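Local coordinates for protein shikimate 5-dehydrogenase AroE (5-dehydroshikimate reductase) (Mycobacterium tuberculosis, PDB 4P4G) that binds shikimate and probably catalyses the NADP-dependent shikimate dehydrogenase step of chorismate biosynthesis, at residues A[238-241]-A[242-245]. Residues are numbered along the deposited sequence; the frame is centred on the assembly and turned at random.
With SKM ((3R,4S,5R)-3,4,5-trihydroxycyclohex-1-ene-1-carboxylic acid), chain C.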
ATOM      1  N   GLN A 238       4.696  -3.816  -8.337  1.00  7.10           N
ATOM      2  CA  GLN A 238       4.786  -2.465  -8.895  1.00  7.48           C
ATOM      3  C   GLN A 238       4.391  -1.437  -7.825  1.00  8.13           C
ATOM      4  O   GLN A 238       5.030  -0.382  -7.701  1.00 10.65           O
ATOM      5  CB  GLN A 238       3.945  -2.328 -10.179  1.00 13.04           C
ATOM      6  CG  GLN A 238       4.411  -3.257 -11.316  1.00 13.63           C
ATOM      7  CD  GLN A 238       5.872  -3.030 -11.696  1.00 17.04           C
ATOM      8  OE1 GLN A 238       6.329  -1.894 -11.790  1.00 20.02           O
ATOM      9  NE2 GLN A 238       6.605  -4.115 -11.906  1.00 18.78           N
ATOM     10  N   MET A 239       3.364  -1.751  -7.034  1.00  8.52           N
ATOM     11  CA  MET A 239       3.009  -0.889  -5.897  1.00  9.40           C
ATOM     12  C   MET A 239       4.157  -0.830  -4.888  1.00 10.58           C
ATOM     13  O   MET A 239       4.478   0.239  -4.371  1.00  9.91           O
ATOM     14  CB  MET A 239       1.733  -1.367  -5.196  1.00 12.93           C
ATOM     15  CG  MET A 239       1.204  -0.365  -4.172  1.00 17.89           C
ATOM     16  SD  MET A 239      -0.278  -0.928  -3.324  1.00 37.68           S
ATOM     17  CE  MET A 239      -1.186  -1.638  -4.690  1.00 18.76           C
ATOM     18  N   LEU A 240       4.781  -1.976  -4.623  1.00  9.02           N
ATOM     19  CA  LEU A 240       5.917  -2.035  -3.697  1.00  8.51           C
ATOM     20  C   LEU A 240       7.070  -1.124  -4.126  1.00  8.24           C
ATOM     21  O   LEU A 240       7.619  -0.391  -3.316  1.00  8.43           O
ATOM     22  CB  LEU A 240       6.421  -3.479  -3.566  1.00  7.81           C
ATOM     23  CG  LEU A 240       7.604  -3.638  -2.607  1.00 10.50           C
ATOM     24  CD1 LEU A 240       7.116  -3.486  -1.164  1.00 12.11           C
ATOM     25  CD2 LEU A 240       8.279  -4.991  -2.833  1.00 11.13           C
ATOM     26  N   LEU A 241       7.434  -1.178  -5.403  1.00  5.96           N
ATOM     27  CA  LEU A 241       8.482  -0.328  -5.952  1.00  5.88           C
ATOM     28  C   LEU A 241       8.160   1.144  -5.771  1.00  6.40           C
ATOM     29  O   LEU A 241       8.983   1.912  -5.261  1.00  8.47           O
ATOM     30  CB  LEU A 241       8.628  -0.598  -7.444  1.00  6.08           C
ATOM     31  CG  LEU A 241       9.685   0.261  -8.142  1.00  9.05           C
ATOM     32  CD1 LEU A 241      11.066   0.001  -7.564  1.00 11.27           C
ATOM     33  CD2 LEU A 241       9.667  -0.015  -9.631  1.00 10.99           C
ATOM     34  N   HIS A 242       6.967   1.545  -6.193  1.00  8.41           N
ATOM     35  CA  HIS A 242       6.638   2.961  -6.190  1.00  9.55           C
ATOM     36  C   HIS A 242       6.490   3.541  -4.785  1.00 12.40           C
ATOM     37  O   HIS A 242       6.839   4.698  -4.565  1.00 15.96           O
ATOM     38  CB  HIS A 242       5.433   3.255  -7.090  1.00 10.31           C
ATOM     39  CG  HIS A 242       5.779   3.223  -8.544  1.00 10.04           C
ATOM     40  ND1 HIS A 242       6.254   4.328  -9.212  1.00 13.07           N
ATOM     41  CD2 HIS A 242       5.764   2.211  -9.442  1.00 13.15           C
ATOM     42  CE1 HIS A 242       6.497   4.003 -10.474  1.00 15.14           C
ATOM     43  NE2 HIS A 242       6.206   2.727 -10.638  1.00 13.84           N
ATOM     44  N   GLN A 243       6.004   2.751  -3.832  1.00 10.16           N
ATOM     45  CA  GLN A 243       5.935   3.244  -2.448  1.00  9.13           C
ATOM     46  C   GLN A 243       7.316   3.247  -1.797  1.00 10.18           C
ATOM     47  O   GLN A 243       7.548   3.961  -0.820  1.00 10.72           O
ATOM     48  CB  GLN A 243       4.927   2.438  -1.605  1.00 10.87           C
ATOM     49  CG  GLN A 243       5.303   0.989  -1.348  1.00 10.55           C
ATOM     50  CD  GLN A 243       6.280   0.819  -0.204  1.00 12.74           C
ATOM     51  OE1 GLN A 243       6.131   1.429   0.857  1.00 15.19           O
ATOM     52  NE2 GLN A 243       7.296  -0.001  -0.418  1.00 10.56           N
ATOM     53  N   ALA A 244       8.236   2.455  -2.336  1.00  8.28           N
ATOM     54  CA  ALA A 244       9.550   2.312  -1.719  1.00  8.31           C
ATOM     55  C   ALA A 244      10.421   3.539  -1.980  1.00 10.93           C
ATOM     56  O   ALA A 244      11.265   3.868  -1.160  1.00 11.58           O
ATOM     57  CB  ALA A 244      10.240   1.054  -2.198  1.00 11.22           C
ATOM     58  N   PHE A 245      10.218   4.206  -3.117  1.00 12.89           N
ATOM     59  CA  PHE A 245      11.003   5.397  -3.453  1.00 13.79           C
ATOM     60  C   PHE A 245      10.979   6.441  -2.336  1.00 13.81           C
ATOM     61  O   PHE A 245      12.020   6.919  -1.890  1.00 12.19           O
ATOM     62  CB  PHE A 245      10.484   6.051  -4.738  1.00 14.02           C
ATOM     63  CG  PHE A 245      10.631   5.202  -5.969  1.00 12.56           C
ATOM     64  CD1 PHE A 245      11.730   4.367  -6.146  1.00 13.71           C
ATOM     65  CD2 PHE A 245       9.668   5.258  -6.966  1.00 14.34           C
ATOM     66  CE1 PHE A 245      11.857   3.595  -7.296  1.00 14.79           C
ATOM     67  CE2 PHE A 245       9.792   4.491  -8.112  1.00 15.03           C
ATOM     68  CZ  PHE A 245      10.883   3.660  -8.278  1.00 15.53           C
TER
HETATM   69  O12 SKM C 301       3.378  -0.213   2.390  1.00 19.07           O
HETATM   70  C8  SKM C 301       4.235  -1.304   2.062  1.00 19.11           C
HETATM   71  C6  SKM C 301       3.376  -2.509   1.801  1.00 21.24           C
HETATM   72  O7  SKM C 301       2.408  -2.670   2.821  1.00 24.83           O
HETATM   73  C5  SKM C 301       4.216  -3.681   1.773  1.00 17.41           C
HETATM   74  C4  SKM C 301       5.472  -3.782   2.203  1.00 13.30           C
HETATM   75  C1  SKM C 301       6.185  -5.119   2.104  1.00 11.21           C
HETATM   76  O2  SKM C 301       7.378  -5.198   2.431  1.00 13.07           O
HETATM   77  O3  SKM C 301       5.593  -6.134   1.694  1.00 14.87           O
HETATM   78  C10 SKM C 301       6.259  -2.578   2.802  1.00 14.00           C
HETATM   79  C9  SKM C 301       5.217  -1.486   3.186  1.00 17.56           C
HETATM   80  O11 SKM C 301       5.951  -0.325   3.363  1.00 17.21           O
HETATM   81  O   HOH W   1       5.564   0.613 -12.369  1.00 44.84           O
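The carbonyl oxygen of Leu241 sits over one face of the Phe245 ring, 3.6 Å above its centre. The Leu241 side chain crosses the far end of the same ring, with CG 3.6 Å from Phe245 CZ and CD1 close to CE1 and CZ. Arg258 adds a cation-pi contact to this ring. His242 meets its neighbours at an edge instead: Gln238 O lies near the imidazole plane, 3.2 Å from His242 CD2. A water, also in that plane, is hydrogen-bonded to His242 NE2 at 2.8 Å. The same water donates to Gln238 OE1 at 2.7 Å and so links the two side chains. Gln238 O also takes the helical bond from His242 N, at 165° nearly straight.

On the shikimate side, Gln243 runs beside Leu240, pointing the same way. Its CG is wedged between backbone N and carbonyl carbon (chi1 67°), and a second bend at chi2 (82°) folds the amide back over its own helix. Gln243 NE2 thereby reaches Leu240 O at 2.9 Å, in the carbonyl plane and on a lone pair, although that oxygen lies somewhat out of the amide plane. Ala244 N adds a weak bond to the same carbonyl. With NE2 committed to the backbone, Gln243 OE1 is turned to accept a hydrogen bond from shikimate O11 (3.1 Å), while Leu240 CD1 packs against shikimate ring carbon C4 (3.8 Å).

Leu241 and Phe245 meet helix 258-267, while Leu240 touches both helix 20-30 and shikimate. Helix 236-252 thus presents Leu240 and Gln243 to the substrate, where shikimate is also hydrogen-bonded to Ser18, Ser20, Lys69, Asn90, Asp105 and Tyr215, an arrangement characteristic of the shikimate dehydrogenase substrate site.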